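Side-chain contact in arginine kinase (Cydia pomonella granulosis virus, PDB 6VVG), which probably acts as an ATP-dependent serine/threonine protein kinase of the virus, and binds AMP in its nucleotide pocket: residues Ser54-Asn57 / Ser58-Asp62. Numbering follows the deposited sequence.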
loop_
_atom_site.group_PDB
_atom_site.type_symbol
_atom_site.label_atom_id
_atom_site.label_comp_id
_atom_site.label_asym_id
_atom_site.label_seq_id
_atom_site.Cartn_x
_atom_site.Cartn_y
_atom_site.Cartn_z
ATOM N N SER A 54 -6.816 10.955 11.509
ATOM C CA SER A 54 -7.859 10.328 10.699
ATOM C C SER A 54 -7.867 10.838 9.261
ATOM O O SER A 54 -8.906 10.820 8.594
ATOM C CB SER A 54 -9.243 10.521 11.325
ATOM O OG SER A 54 -9.390 9.767 12.515
ATOM N N THR A 55 -6.716 11.278 8.757
ATOM C CA THR A 55 -6.617 11.683 7.363
ATOM C C THR A 55 -5.480 11.003 6.612
ATOM O O THR A 55 -5.315 11.259 5.415
ATOM C CB THR A 55 -6.433 13.206 7.244
ATOM O OG1 THR A 55 -5.290 13.617 8.004
ATOM C CG2 THR A 55 -7.668 13.943 7.735
ATOM N N PHE A 56 -4.700 10.148 7.264
ATOM C CA PHE A 56 -3.487 9.645 6.636
ATOM C C PHE A 56 -3.802 8.595 5.578
ATOM O O PHE A 56 -4.609 7.688 5.806
ATOM C CB PHE A 56 -2.548 9.052 7.681
ATOM C CG PHE A 56 -1.167 8.784 7.163
ATOM C CD1 PHE A 56 -0.371 9.825 6.724
ATOM C CD2 PHE A 56 -0.666 7.493 7.102
ATOM C CE1 PHE A 56 0.898 9.593 6.242
ATOM C CE2 PHE A 56 0.608 7.253 6.619
ATOM C CZ PHE A 56 1.390 8.305 6.189
ATOM N N ASN A 57 -3.152 8.723 4.422
ATOM C CA ASN A 57 -3.148 7.693 3.387
ATOM C C ASN A 57 -1.942 6.794 3.643
ATOM O O ASN A 57 -0.799 7.197 3.408
ATOM C CB ASN A 57 -3.089 8.331 2.000
ATOM C CG ASN A 57 -2.941 7.311 0.884
ATOM O OD1 ASN A 57 -2.885 6.107 1.125
ATOM N ND2 ASN A 57 -2.876 7.797 -0.349
ATOM N N SER A 58 -2.196 5.575 4.128
ATOM C CA SER A 58 -1.099 4.705 4.545
ATOM C C SER A 58 -0.138 4.410 3.400
ATOM O O SER A 58 1.044 4.138 3.639
ATOM C CB SER A 58 -1.654 3.402 5.121
ATOM O OG SER A 58 -2.294 2.623 4.123
ATOM N N LEU A 59 -0.616 4.458 2.156
ATOM C CA LEU A 59 0.256 4.179 1.022
ATOM C C LEU A 59 1.374 5.204 0.882
ATOM O O LEU A 59 2.388 4.912 0.237
ATOM C CB LEU A 59 -0.561 4.133 -0.268
ATOM C CG LEU A 59 -0.029 3.238 -1.388
ATOM C CD1 LEU A 59 -0.104 1.780 -0.973
ATOM C CD2 LEU A 59 -0.792 3.477 -2.684
ATOM N N GLU A 60 1.210 6.397 1.457
ATOM C CA GLU A 60 2.280 7.388 1.414
ATOM C C GLU A 60 3.554 6.836 2.040
ATOM O O GLU A 60 4.660 7.105 1.557
ATOM C CB GLU A 60 1.838 8.666 2.127
ATOM C CG GLU A 60 2.856 9.793 2.066
ATOM C CD GLU A 60 2.294 11.123 2.535
ATOM O OE1 GLU A 60 1.139 11.155 3.013
ATOM O OE2 GLU A 60 3.016 12.139 2.427
ATOM N N PHE A 61 3.417 6.049 3.108
ATOM C CA PHE A 61 4.580 5.416 3.721
ATOM C C PHE A 61 5.249 4.450 2.749
ATOM O O PHE A 61 6.475 4.452 2.597
ATOM C CB PHE A 61 4.152 4.696 5.005
ATOM C CG PHE A 61 5.254 3.912 5.663
ATOM C CD1 PHE A 61 6.329 4.560 6.248
ATOM C CD2 PHE A 61 5.210 2.529 5.698
ATOM C CE1 PHE A 61 7.344 3.843 6.853
ATOM C CE2 PHE A 61 6.221 1.805 6.302
ATOM C CZ PHE A 61 7.291 2.465 6.879
ATOM N N ASP A 62 4.451 3.626 2.066
ATOM C CA ASP A 62 5.016 2.623 1.169
ATOM C C ASP A 62 5.846 3.262 0.064
ATOM O O ASP A 62 6.919 2.755 -0.290
ATOM C CB ASP A 62 3.904 1.772 0.555
ATOM C CG ASP A 62 3.040 1.097 1.597
ATOM O OD1 ASP A 62 2.422 1.816 2.404
ATOM O OD2 ASP A 62 2.980 -0.152 1.607
HETATM O O HOH W 1 -1.352 10.893 3.760
#
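Asn57 OD1 caps Leu59 N at the start of helix 59-66, the regulatory αC helix of the protein kinase fold, in the N-terminal lobe after strand 45-51. This capping bond is 3.0 Å long from Leu59 N to Asn57 OD1, the donor 48° out of the side-chain carbonyl plane; beside it Glu60 N gives to the backbone Asn57 O at 2.9 Å, closing the turn. CG anti to the Asn57 backbone N (chi1 174°) carries the amide along the following backbone, where OD1 also lies 3.4 Å from Leu59 CB. The other end of this amide, ND2, bonds to Gly162 O and Ser164 O, tying the cap to the segment after Asp160. Glu60 OE2 forms a salt bridge with NZ of Lys49, an AMP-binding residue; this is the αC glutamate-lysine pair characteristic of active-like kinases. Ser58 and Phe61 pack on the second subunit in the side-to-side dimer. Van der Waals contact comes from the Phe56 ring, which crosses the Glu60 side chain at about a right angle, its plane 15° from the carboxylate; Phe56 CE1 is 3.6 Å from Glu60 OE1. That same OE1 takes a hydrogen from a water, 2.6 Å away, which in turn accepts from Asn57 N at 2.9 Å.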